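Local coordinates for carbonic anhydrase (Neosartorya fumigata, PDB 7COI), which probably catalyses the reversible, zinc-dependent hydration of carbon dioxide to hydrogencarbonate and a proton, at residues E159-V162 against R166-H169; F138-I143 against D151-A156; V240-M245 against A278-F283; L223-V228 against R265-A270; H175-G180 against S215-V220. One frame throughout, in Å; residues are numbered along the deposited sequence.

Contact 1: residues E159-V162 against R166-H169; sequences EFAV and RVKH
Val167 folds back on Ala161 where helix 152-164 ends, and the backbone supplies the strongest evidence of closure. Val167 N donates to Ala161 O at 3.1 Å with an almost linear N-H...O angle of 173°. The bond spans six residues, one more than the 6→1 bond of a Schellman motif, in keeping with the widened pi-type turn at 160-162. Arg166 carries the positive phi that reverses the chain. Its own N lies 3.0 Å from Ala161 O but at a poor angle, so the carbonyl is held here by Val167.

A weaker polar contact comes from Arg166 CA, whose hydrogen points at Val162 O across 3.3 Å. Arg248 NH2 also bonds Val162 O, and it bonds Val167 O as well, tying both sides of the turn to one guanidinium.

The apolar contacts run between Val167 and the helix. With chi1 of Val167 at -65°, CG2 sits between its backbone N and carbonyl carbon and comes within 4.1 Å of Ala161 CB; the same methyl passes Val162 CG2 at 4.4 Å. Arg166 directs its guanidinium elsewhere, to a salt bridge with Glu247.

Around the turn, Ala161 and Val167 both rest on Leu115 of strand 114-119, Val162 packs on Val240 and Ala244 of helix 239-248, and the chain leads directly into strand 169-175.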
# COMPACT_ATOMS: atom_id res chain seq x y z
N GLU A 159 -0.81 -15.62 0.95
CA GLU A 159 -2.11 -16.17 1.41
C GLU A 159 -2.59 -17.22 0.41
O GLU A 159 -2.98 -18.35 0.85
CB GLU A 159 -3.11 -15.04 1.59
CG GLU A 159 -4.52 -15.49 1.95
CD GLU A 159 -4.72 -16.10 3.34
OE1 GLU A 159 -3.89 -15.88 4.22
OE2 GLU A 159 -5.71 -16.77 3.51
N PHE A 160 -2.57 -16.90 -0.88
CA PHE A 160 -3.10 -17.82 -1.92
C PHE A 160 -2.24 -19.09 -1.97
O PHE A 160 -2.79 -20.20 -1.93
CB PHE A 160 -3.18 -17.13 -3.27
CG PHE A 160 -4.03 -17.87 -4.26
CD1 PHE A 160 -3.52 -18.92 -4.99
CD2 PHE A 160 -5.33 -17.46 -4.49
CE1 PHE A 160 -4.31 -19.61 -5.89
CE2 PHE A 160 -6.13 -18.15 -5.40
CZ PHE A 160 -5.61 -19.21 -6.11
N ALA A 161 -0.91 -18.94 -2.01
CA ALA A 161 0.00 -20.09 -2.14
C ALA A 161 -0.13 -20.99 -0.90
O ALA A 161 -0.16 -22.23 -1.05
CB ALA A 161 1.41 -19.63 -2.31
N VAL A 162 -0.11 -20.40 0.28
CA VAL A 162 0.02 -21.18 1.54
C VAL A 162 -1.33 -21.77 1.92
O VAL A 162 -1.39 -22.99 2.20
CB VAL A 162 0.65 -20.36 2.67
CG1 VAL A 162 0.67 -21.15 3.96
CG2 VAL A 162 2.05 -19.94 2.31
N ARG A 166 -1.69 -24.75 -0.81
CA ARG A 166 -0.98 -25.58 0.20
C ARG A 166 0.41 -25.97 -0.31
O ARG A 166 0.81 -27.17 -0.24
CB ARG A 166 -1.84 -26.78 0.59
CG ARG A 166 -3.12 -26.39 1.31
CD ARG A 166 -4.03 -27.58 1.63
NE ARG A 166 -3.35 -28.58 2.44
CZ ARG A 166 -3.21 -28.53 3.77
NH1 ARG A 166 -3.72 -27.52 4.46
NH2 ARG A 166 -2.56 -29.50 4.39
N VAL A 167 1.19 -25.00 -0.76
CA VAL A 167 2.59 -25.27 -1.15
C VAL A 167 3.32 -25.86 0.05
O VAL A 167 2.99 -25.53 1.21
CB VAL A 167 3.28 -23.99 -1.68
CG1 VAL A 167 2.63 -23.50 -2.95
CG2 VAL A 167 3.30 -22.88 -0.65
N LYS A 168 4.34 -26.65 -0.22
CA LYS A 168 5.17 -27.28 0.85
C LYS A 168 6.40 -26.43 1.13
O LYS A 168 7.01 -26.61 2.20
CB LYS A 168 5.56 -28.69 0.40
CG LYS A 168 4.40 -29.67 0.26
CD LYS A 168 4.85 -31.12 0.15
CE LYS A 168 3.67 -32.06 0.04
NZ LYS A 168 2.79 -31.67 -1.09
N HIS A 169 6.79 -25.57 0.18
CA HIS A 169 8.05 -24.80 0.28
C HIS A 169 7.78 -23.35 -0.12
O HIS A 169 7.09 -23.15 -1.15
CB HIS A 169 9.12 -25.37 -0.65
CG HIS A 169 9.43 -26.79 -0.37
ND1 HIS A 169 10.31 -27.15 0.63
CD2 HIS A 169 8.95 -27.94 -0.92
CE1 HIS A 169 10.39 -28.46 0.66
NE2 HIS A 169 9.55 -28.98 -0.26

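Contact 2: residues F138-I143 against D151-A156; sequences FTHRNI and DLSSGA
His140 lays its imidazole over the first turn of helix 152-164, with Ser153 O above one ring face and with Ser154 CA and CB approaching NE2 and CD2 obliquely. The two segments open a beta-alpha-beta crossover: strand 137-142 leads through a loop to this helix, which returns to the parallel strand 169-175. Burial is concentrated on three residues, His140, Ser153 and Ser154.

The ring reaches the helix because its CG stands anti to the backbone N (chi1 -170°). Its CE1 then lies 3.1 Å from Ser153 OG, and NE2 is 3.6 Å from Ser154 CA. Neither is a hydrogen bond across the segments. The other ring nitrogen limits its rotation: ND1 is bonded to Arg141 O of the second subunit, and the reciprocal bond is made at Arg141 O here, so the imidazole is held from the neighbouring subunit as well.

Asp151 is the N-cap. OD1 accepts from Ser153 N at 3.0 Å and OD2 from Ser154 N at 3.1 Å, both donors lying well above the carboxylate plane, by 66° and 65°. The partial positive charge of the helix start would probably favour the ionised carboxylate.

One water joins cap to strand. It lies in the plane of the His140 ring, at its edge and 2.8 Å from NE2, and accepts from Asn142 ND2, whose nitrogen also serves Val146 O. The same water donates to Asp151 OD2 over just 2.6 Å.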
# COMPACT_ATOMS: atom_id res chain seq x y z
N PHE A 138 4.67 -21.50 -8.23
CA PHE A 138 3.81 -20.30 -8.02
C PHE A 138 4.74 -19.14 -7.72
O PHE A 138 5.65 -19.30 -6.89
CB PHE A 138 2.79 -20.59 -6.92
CG PHE A 138 1.66 -19.61 -6.86
CD1 PHE A 138 0.62 -19.69 -7.78
CD2 PHE A 138 1.57 -18.67 -5.86
CE1 PHE A 138 -0.45 -18.82 -7.72
CE2 PHE A 138 0.49 -17.81 -5.78
CZ PHE A 138 -0.52 -17.88 -6.72
N THR A 139 4.61 -18.02 -8.44
CA THR A 139 5.70 -17.03 -8.51
C THR A 139 5.26 -15.59 -8.19
O THR A 139 4.29 -15.11 -8.76
CB THR A 139 6.37 -17.05 -9.88
OG1 THR A 139 6.86 -18.37 -10.14
CG2 THR A 139 7.50 -16.06 -9.97
N HIS A 140 6.02 -14.94 -7.32
CA HIS A 140 6.00 -13.48 -7.10
C HIS A 140 7.40 -12.92 -7.36
O HIS A 140 8.38 -13.38 -6.73
CB HIS A 140 5.53 -13.16 -5.68
CG HIS A 140 5.26 -11.72 -5.42
ND1 HIS A 140 4.42 -10.95 -6.22
CD2 HIS A 140 5.69 -10.90 -4.42
CE1 HIS A 140 4.34 -9.73 -5.71
NE2 HIS A 140 5.12 -9.67 -4.62
N ARG A 141 7.49 -11.91 -8.19
CA ARG A 141 8.76 -11.22 -8.49
C ARG A 141 8.53 -9.72 -8.40
O ARG A 141 7.51 -9.23 -8.96
CB ARG A 141 9.30 -11.63 -9.87
CG ARG A 141 9.87 -13.04 -9.85
CD ARG A 141 10.12 -13.57 -11.21
NE ARG A 141 11.23 -12.92 -11.88
CZ ARG A 141 11.59 -13.16 -13.15
NH1 ARG A 141 10.89 -13.99 -13.90
NH2 ARG A 141 12.62 -12.54 -13.65
N ASN A 142 9.37 -9.03 -7.65
CA ASN A 142 9.25 -7.58 -7.38
C ASN A 142 10.67 -7.02 -7.36
O ASN A 142 11.66 -7.80 -7.52
CB ASN A 142 8.41 -7.30 -6.13
CG ASN A 142 9.10 -7.73 -4.85
OD1 ASN A 142 10.32 -7.91 -4.84
ND2 ASN A 142 8.33 -7.90 -3.77
N ILE A 143 10.80 -5.72 -7.15
CA ILE A 143 12.15 -5.08 -7.09
C ILE A 143 12.91 -5.57 -5.84
O ILE A 143 12.49 -5.29 -4.69
CB ILE A 143 12.09 -3.56 -7.14
CG1 ILE A 143 11.47 -3.07 -8.46
CG2 ILE A 143 13.50 -3.00 -6.94
CD1 ILE A 143 12.18 -3.53 -9.72
N ASP A 151 2.61 -5.18 2.79
CA ASP A 151 2.41 -5.10 1.31
C ASP A 151 1.31 -6.07 0.90
O ASP A 151 1.45 -7.30 1.11
CB ASP A 151 3.73 -5.39 0.60
CG ASP A 151 3.60 -5.58 -0.90
OD1 ASP A 151 2.72 -4.92 -1.50
OD2 ASP A 151 4.33 -6.40 -1.41
N LEU A 152 0.21 -5.58 0.32
CA LEU A 152 -0.87 -6.49 -0.12
C LEU A 152 -0.43 -7.35 -1.29
O LEU A 152 -0.98 -8.43 -1.47
CB LEU A 152 -2.12 -5.70 -0.52
CG LEU A 152 -2.89 -5.06 0.62
CD1 LEU A 152 -4.15 -4.43 0.06
CD2 LEU A 152 -3.22 -6.08 1.70
N SER A 153 0.49 -6.88 -2.14
CA SER A 153 0.90 -7.64 -3.33
C SER A 153 1.56 -8.96 -2.91
O SER A 153 1.01 -10.06 -3.29
CB SER A 153 1.81 -6.83 -4.22
OG SER A 153 2.09 -7.56 -5.39
N SER A 154 2.61 -8.91 -2.10
CA SER A 154 3.24 -10.15 -1.58
C SER A 154 2.26 -10.83 -0.62
O SER A 154 2.24 -12.07 -0.60
CB SER A 154 4.60 -9.88 -0.97
OG SER A 154 4.49 -9.00 0.13
N GLY A 155 1.54 -10.07 0.20
CA GLY A 155 0.61 -10.62 1.21
C GLY A 155 -0.43 -11.52 0.55
O GLY A 155 -0.69 -12.64 1.05
N ALA A 156 -1.03 -11.06 -0.55
CA ALA A 156 -2.06 -11.83 -1.27
C ALA A 156 -1.45 -13.08 -1.92
O ALA A 156 -2.07 -14.17 -1.86
CB ALA A 156 -2.76 -10.93 -2.25
O HOH W 1 5.55 -7.15 -3.59

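Contact 3: residues V240-M245 against A278-F283; sequences VVLEAM and ARLTSF
Leu242 makes every contact that segment 240-245 has with 278-283, touching Arg279, Leu280 and Phe283. Ahead of it in sequence, Val240 and Val241 pack on helix 152-164, against Glu159 and Ile158 respectively. Leu242 itself points toward helix 273-283. Its CB meets Leu280 CD1 at 3.8 Å, and farther out CD2 lies 4.0 Å from that same methyl, as the two leucines slide past each other in opposite directions. The other branch enters between neighbours: CD1 is 3.6 Å from Phe283 CB and 3.9 Å from Arg279 O. It meets the root of the phenylalanine, whose ring leads elsewhere. Leu280 has an unusual conformation, its chi1 of -129° falling away from the staggered values. Glu243 then turns to a salt bridge with Arg163, and Ala244 packs on Val162.

Arg279 takes part through its backbone O and its CG; its guanidinium binds Thr236 and Glu271 of its own chain, and Glu205 of the fourth subunit. The axes of the two short segments approach to 10.5 Å and cross at -129°, an oblique, broadly antiparallel helix-helix packing, by which the C-terminal helix of the chain lies against helix 239-248 and takes part in the subunit interface.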
# COMPACT_ATOMS: atom_id res chain seq x y z
N VAL A 240 -0.65 -17.09 8.64
CA VAL A 240 -0.94 -18.15 7.63
C VAL A 240 0.29 -19.04 7.46
O VAL A 240 0.13 -20.30 7.31
CB VAL A 240 -1.47 -17.58 6.29
CG1 VAL A 240 -0.43 -16.74 5.56
CG2 VAL A 240 -1.97 -18.68 5.38
N VAL A 241 1.48 -18.45 7.47
CA VAL A 241 2.75 -19.20 7.34
C VAL A 241 3.01 -20.01 8.62
O VAL A 241 3.34 -21.22 8.50
CB VAL A 241 3.91 -18.26 7.01
CG1 VAL A 241 5.25 -18.98 7.00
CG2 VAL A 241 3.66 -17.57 5.67
N LEU A 242 2.93 -19.38 9.78
CA LEU A 242 3.20 -20.09 11.07
C LEU A 242 2.26 -21.29 11.21
O LEU A 242 2.74 -22.37 11.62
CB LEU A 242 3.05 -19.13 12.25
CG LEU A 242 4.11 -18.04 12.32
CD1 LEU A 242 3.68 -16.93 13.25
CD2 LEU A 242 5.45 -18.61 12.72
N GLU A 243 0.98 -21.12 10.87
CA GLU A 243 -0.03 -22.21 10.92
C GLU A 243 0.44 -23.39 10.04
O GLU A 243 0.39 -24.56 10.48
CB GLU A 243 -1.40 -21.71 10.45
CG GLU A 243 -2.11 -20.73 11.37
CD GLU A 243 -3.23 -19.96 10.65
OE1 GLU A 243 -3.78 -20.52 9.65
OE2 GLU A 243 -3.52 -18.80 11.04
N ALA A 244 0.89 -23.12 8.81
CA ALA A 244 1.31 -24.15 7.83
C ALA A 244 2.60 -24.83 8.31
O ALA A 244 2.78 -26.04 8.04
CB ALA A 244 1.50 -23.55 6.45
N MET A 245 3.49 -24.08 8.96
CA MET A 245 4.74 -24.66 9.48
C MET A 245 4.38 -25.69 10.58
O MET A 245 4.95 -26.77 10.56
CB MET A 245 5.67 -23.58 10.01
CG MET A 245 6.23 -22.74 8.89
SD MET A 245 7.11 -21.33 9.52
CE MET A 245 8.74 -22.03 9.74
N ALA A 278 8.69 -17.19 20.28
CA ALA A 278 8.25 -15.79 20.52
C ALA A 278 7.37 -15.32 19.34
O ALA A 278 6.36 -14.60 19.57
CB ALA A 278 9.47 -14.90 20.69
N ARG A 279 7.73 -15.73 18.12
CA ARG A 279 7.00 -15.30 16.90
C ARG A 279 5.60 -15.93 16.91
O ARG A 279 4.63 -15.24 16.66
CB ARG A 279 7.78 -15.69 15.64
CG ARG A 279 7.23 -15.06 14.37
CD ARG A 279 8.27 -14.97 13.28
NE ARG A 279 9.45 -14.31 13.78
CZ ARG A 279 10.71 -14.62 13.48
NH1 ARG A 279 11.00 -15.54 12.57
NH2 ARG A 279 11.70 -13.99 14.07
N LEU A 280 5.51 -17.22 17.24
CA LEU A 280 4.22 -17.94 17.37
C LEU A 280 3.32 -17.19 18.35
O LEU A 280 2.14 -16.89 18.02
CB LEU A 280 4.53 -19.35 17.91
CG LEU A 280 4.00 -20.61 17.24
CD1 LEU A 280 3.55 -20.42 15.78
CD2 LEU A 280 5.05 -21.71 17.37
N THR A 281 3.85 -16.89 19.55
CA THR A 281 3.09 -16.21 20.63
C THR A 281 2.60 -14.86 20.10
O THR A 281 1.45 -14.50 20.39
CB THR A 281 3.98 -15.99 21.85
OG1 THR A 281 4.42 -17.30 22.25
CG2 THR A 281 3.27 -15.24 22.95
N SER A 282 3.46 -14.15 19.36
CA SER A 282 3.25 -12.73 18.98
C SER A 282 2.37 -12.62 17.73
O SER A 282 1.73 -11.57 17.60
CB SER A 282 4.56 -12.05 18.74
OG SER A 282 5.33 -11.99 19.93
N PHE A 283 2.31 -13.65 16.87
CA PHE A 283 1.68 -13.54 15.53
C PHE A 283 0.55 -14.51 15.27
O PHE A 283 -0.29 -14.16 14.37
CB PHE A 283 2.75 -13.64 14.45
CG PHE A 283 3.52 -12.36 14.27
CD1 PHE A 283 3.05 -11.33 13.47
CD2 PHE A 283 4.73 -12.17 14.94
CE1 PHE A 283 3.77 -10.15 13.34
CE2 PHE A 283 5.44 -10.99 14.82
CZ PHE A 283 4.95 -9.98 14.03

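Contact 4: residues L223-V228 against R265-A270; sequences LAELNV and RQLDAA
Glu225 and Arg265 form a salt bridge in which both terminal nitrogens of the guanidinium grip a single carboxylate oxygen. NH2 is 2.7 Å from Glu225 OE2 and NH1 is 3.0 Å from it. The pair joins helix 216-236 to strand 264-266, the antiparallel strand, outermost within this chain, of the alpha/beta sheet.

OE2 lies close to the guanidinium plane, so the arginine meets it end-on, while the carboxylate is turned 82° to that plane and is approached on its anti side. NH2 makes the straighter bond, with an N-H...O angle of 153°. The bifurcated geometry leaves OE1 outside the grip, and that oxygen has a long, weak ion pair with Arg222.

Beneath the charges lies an apolar layer. Leu267 fits between the two helix residues one turn apart: its CD1 touches Val228 CG1 at 3.7 Å, and its CD2 reaches the aliphatic CG of Glu225 at 4.1 Å.

The outer shell fixes the strand side. Arg265 and Leu267 make backbone bonds to Ile256 and Gly254, and Ile256 also packs on Val228, Arg265 and Leu267, so the side chain of this neighbouring strand residue contacts all three. Arg265 leaves the strand with CG between its backbone N and carbonyl carbon (chi1 60°), then runs extended from CG to NE, which carries its tip across to the helix. Val228 lies about 8 Å, side chain to side chain, from zinc-binding His175. Val228 CB stands 3.8 Å from Leu267 CD1.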
# COMPACT_ATOMS: atom_id res chain seq x y z
N LEU A 223 24.40 -7.34 1.45
CA LEU A 223 23.07 -6.72 1.68
C LEU A 223 22.00 -7.58 1.02
O LEU A 223 20.90 -7.70 1.60
CB LEU A 223 23.07 -5.28 1.16
CG LEU A 223 21.78 -4.52 1.44
CD1 LEU A 223 21.38 -4.58 2.90
CD2 LEU A 223 21.91 -3.08 1.00
N ALA A 224 22.26 -8.18 -0.14
CA ALA A 224 21.32 -9.12 -0.80
C ALA A 224 21.03 -10.29 0.13
O ALA A 224 19.90 -10.70 0.25
CB ALA A 224 21.87 -9.56 -2.14
N GLU A 225 22.06 -10.85 0.78
CA GLU A 225 21.89 -11.97 1.75
C GLU A 225 21.09 -11.50 2.97
O GLU A 225 20.22 -12.24 3.41
CB GLU A 225 23.24 -12.50 2.24
CG GLU A 225 24.06 -13.09 1.11
CD GLU A 225 25.47 -13.50 1.49
OE1 GLU A 225 25.99 -12.96 2.48
OE2 GLU A 225 26.05 -14.32 0.76
N LEU A 226 21.45 -10.34 3.53
CA LEU A 226 20.75 -9.79 4.72
C LEU A 226 19.28 -9.56 4.36
O LEU A 226 18.41 -9.85 5.19
CB LEU A 226 21.44 -8.51 5.18
CG LEU A 226 22.81 -8.69 5.84
CD1 LEU A 226 23.43 -7.33 5.98
CD2 LEU A 226 22.68 -9.40 7.18
N ASN A 227 19.01 -9.14 3.13
CA ASN A 227 17.62 -8.89 2.64
C ASN A 227 16.85 -10.20 2.56
O ASN A 227 15.64 -10.23 2.95
CB ASN A 227 17.67 -8.13 1.32
CG ASN A 227 16.29 -7.80 0.82
OD1 ASN A 227 15.48 -7.29 1.59
ND2 ASN A 227 16.02 -8.14 -0.45
N VAL A 228 17.47 -11.28 2.06
CA VAL A 228 16.79 -12.59 1.98
C VAL A 228 16.48 -13.03 3.42
O VAL A 228 15.38 -13.48 3.68
CB VAL A 228 17.64 -13.64 1.23
CG1 VAL A 228 17.06 -15.03 1.40
CG2 VAL A 228 17.77 -13.28 -0.26
N ARG A 265 22.73 -20.89 -4.55
CA ARG A 265 23.33 -21.34 -3.25
C ARG A 265 22.36 -21.09 -2.11
O ARG A 265 21.61 -20.07 -2.11
CB ARG A 265 24.70 -20.73 -3.00
CG ARG A 265 24.72 -19.23 -2.94
CD ARG A 265 26.15 -18.74 -2.78
NE ARG A 265 26.26 -17.29 -2.78
CZ ARG A 265 26.11 -16.50 -1.71
NH1 ARG A 265 25.79 -17.02 -0.53
NH2 ARG A 265 26.27 -15.19 -1.82
N GLN A 266 22.30 -22.05 -1.17
CA GLN A 266 21.47 -21.93 0.06
C GLN A 266 22.16 -20.99 1.06
O GLN A 266 23.39 -21.07 1.21
CB GLN A 266 21.20 -23.28 0.71
CG GLN A 266 20.33 -24.17 -0.13
CD GLN A 266 19.88 -25.38 0.63
OE1 GLN A 266 18.97 -25.34 1.45
NE2 GLN A 266 20.54 -26.47 0.32
N LEU A 267 21.38 -20.14 1.71
CA LEU A 267 21.84 -19.36 2.88
C LEU A 267 21.53 -20.16 4.15
O LEU A 267 20.42 -20.79 4.20
CB LEU A 267 21.11 -18.02 2.90
CG LEU A 267 21.37 -17.16 1.67
CD1 LEU A 267 20.65 -15.85 1.78
CD2 LEU A 267 22.86 -16.97 1.45
N ASP A 268 22.46 -20.11 5.11
CA ASP A 268 22.33 -20.73 6.46
C ASP A 268 21.05 -20.25 7.14
O ASP A 268 20.27 -21.09 7.62
CB ASP A 268 23.53 -20.40 7.35
CG ASP A 268 24.83 -20.98 6.83
OD1 ASP A 268 24.81 -22.14 6.36
OD2 ASP A 268 25.86 -20.27 6.89
N ALA A 269 20.85 -18.93 7.18
CA ALA A 269 19.56 -18.32 7.58
C ALA A 269 19.06 -19.00 8.88
O ALA A 269 17.84 -19.28 8.99
CB ALA A 269 18.58 -18.46 6.43
N ALA A 270 19.97 -19.24 9.83
CA ALA A 270 19.68 -19.81 11.16
C ALA A 270 18.96 -18.76 12.02
O ALA A 270 19.31 -17.57 11.94
CB ALA A 270 20.96 -20.31 11.81

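Contact 5: residues H175-G180 against S215-V220; sequences HTKCGG and SRDEAV. With ZN (zinc ion), chain F; ACT (acetate ion), chain E.
Val220 sets its CG1 methyl against the backbone of Cys178, 4.1 Å from N, and so backs the loop that presents a zinc ligand. From there Cys178 can be followed outward. Its CB lies on the path to the metal without bonding it. SG, set anti to the backbone N by a chi1 of -176°, binds zinc at 2.3 Å; it also caps a backbone N just beyond Gly180 at the start of helix 179-185. One sulfur thus joins the metal to the start of the helix.

His175 NE2 completes this loop's share of the site at 2.1 Å from zinc, while its ND1 makes a weak bond to Thr176 O. An acetate, probably from the crystallisation liquor, places OXT 2.0 Å from the metal. That oxygen lies at the His175 ring edge and accepts from Gly179 N at 3.1 Å; the acetate is also bonded by Gln110 of the second subunit.

Farther from the metal, Lys177 NZ and Asp217 OD1 form a long ion pair at 4.0 Å. A water donates to OD1 over 2.8 Å and accepts a weak bond from NZ. Ser215 and Glu218 start the second helix with a capping box.

With Cys119, the ligands make up the Cys-His-Cys zinc centre of beta-class carbonic anhydrases, its fourth position here taken by acetate, whereas Asp121, seen as a zinc ligand in this protein, does not bind it in this chain.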
# COMPACT_ATOMS: atom_id res chain seq x y z
N HIS A 175 19.76 -12.24 -5.48
CA HIS A 175 20.70 -12.55 -6.57
C HIS A 175 21.86 -11.57 -6.51
O HIS A 175 21.76 -10.49 -5.90
CB HIS A 175 20.01 -12.67 -7.94
CG HIS A 175 19.54 -11.33 -8.38
ND1 HIS A 175 20.23 -10.59 -9.33
CD2 HIS A 175 18.51 -10.57 -7.94
CE1 HIS A 175 19.66 -9.43 -9.49
NE2 HIS A 175 18.60 -9.43 -8.68
N THR A 176 22.97 -11.99 -7.10
CA THR A 176 24.17 -11.14 -7.27
C THR A 176 23.84 -10.07 -8.31
O THR A 176 23.02 -10.34 -9.24
CB THR A 176 25.39 -12.00 -7.60
OG1 THR A 176 25.20 -12.58 -8.89
CG2 THR A 176 25.63 -13.07 -6.57
N LYS A 177 24.50 -8.92 -8.21
CA LYS A 177 24.34 -7.79 -9.18
C LYS A 177 22.89 -7.27 -9.16
O LYS A 177 22.38 -6.93 -10.23
CB LYS A 177 24.74 -8.25 -10.58
CG LYS A 177 26.09 -8.96 -10.66
CD LYS A 177 27.23 -8.03 -10.40
CE LYS A 177 27.51 -7.11 -11.59
NZ LYS A 177 27.78 -5.70 -11.20
N CYS A 178 22.25 -7.27 -8.00
CA CYS A 178 20.84 -6.76 -7.85
C CYS A 178 20.86 -5.24 -7.85
O CYS A 178 21.39 -4.66 -6.90
CB CYS A 178 20.18 -7.30 -6.58
SG CYS A 178 18.45 -6.78 -6.46
N GLY A 179 20.24 -4.63 -8.87
CA GLY A 179 20.10 -3.16 -9.01
C GLY A 179 19.32 -2.52 -7.87
O GLY A 179 19.61 -1.38 -7.54
N GLY A 180 18.35 -3.20 -7.27
CA GLY A 180 17.59 -2.65 -6.14
C GLY A 180 18.44 -2.62 -4.90
O GLY A 180 18.47 -1.61 -4.19
N SER A 215 34.15 -4.37 -0.11
CA SER A 215 34.16 -3.76 -1.46
C SER A 215 32.72 -3.48 -1.87
O SER A 215 31.82 -4.08 -1.27
CB SER A 215 34.84 -4.65 -2.47
OG SER A 215 33.98 -5.70 -2.89
N ARG A 216 32.51 -2.62 -2.87
CA ARG A 216 31.15 -2.32 -3.40
C ARG A 216 30.50 -3.65 -3.81
O ARG A 216 29.33 -3.87 -3.44
CB ARG A 216 31.20 -1.27 -4.52
CG ARG A 216 30.17 -1.41 -5.63
CD ARG A 216 28.70 -1.34 -5.25
NE ARG A 216 28.26 -0.22 -4.42
CZ ARG A 216 27.27 0.63 -4.70
NH1 ARG A 216 26.60 0.53 -5.84
NH2 ARG A 216 26.96 1.59 -3.84
N ASP A 217 31.22 -4.52 -4.53
CA ASP A 217 30.58 -5.76 -5.05
C ASP A 217 30.25 -6.70 -3.89
O ASP A 217 29.19 -7.32 -3.96
CB ASP A 217 31.39 -6.39 -6.18
CG ASP A 217 31.04 -5.77 -7.53
OD1 ASP A 217 29.84 -5.59 -7.78
OD2 ASP A 217 31.96 -5.46 -8.30
N GLU A 218 31.12 -6.79 -2.88
CA GLU A 218 30.88 -7.66 -1.69
C GLU A 218 29.70 -7.09 -0.90
O GLU A 218 28.94 -7.89 -0.38
CB GLU A 218 32.10 -7.71 -0.76
CG GLU A 218 33.28 -8.52 -1.26
CD GLU A 218 34.49 -8.43 -0.33
OE1 GLU A 218 34.85 -7.30 0.13
OE2 GLU A 218 35.08 -9.50 -0.03
N ALA A 219 29.58 -5.76 -0.77
CA ALA A 219 28.49 -5.10 -0.01
C ALA A 219 27.15 -5.40 -0.67
O ALA A 219 26.18 -5.67 0.07
CB ALA A 219 28.72 -3.60 0.08
N VAL A 220 27.10 -5.40 -2.00
CA VAL A 220 25.85 -5.68 -2.77
C VAL A 220 25.45 -7.12 -2.48
O VAL A 220 24.29 -7.37 -2.25
CB VAL A 220 26.00 -5.39 -4.27
CG1 VAL A 220 24.87 -6.00 -5.09
CG2 VAL A 220 26.12 -3.90 -4.54
ZN ZN F . 17.43 -7.67 -8.34
C ACT E . 16.94 -5.65 -10.56
O ACT E . 16.94 -5.71 -11.78
OXT ACT E . 17.92 -6.47 -9.84
CH3 ACT E . 15.96 -4.80 -9.75
O HOH W 2 27.05 -5.82 -7.94

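In the fold
Contact 2 comes first along the chain and contact 1 second; they share helix 152-164, their centres about 13 Å apart, and Phe138 packs on Phe160 and Ala161. Contact 5 follows, then contacts 4 and 3, whose segments alternate in sequence. Contacts 4 and 5 share helix 216-236, centres again about 13 Å apart, and touch where Ala224 meets His175 O. Contact 1 touches contact 3 through Val162 and helix 239-248, but its centre lies about 30 Å from that of contact 5, across the chain's centre. Contacts 2 and 4 reach the two outermost strands of one sheet. Contacts 5 and 3 have centres about 32 Å apart, so the zinc site lies far from the helix meeting the fourth subunit.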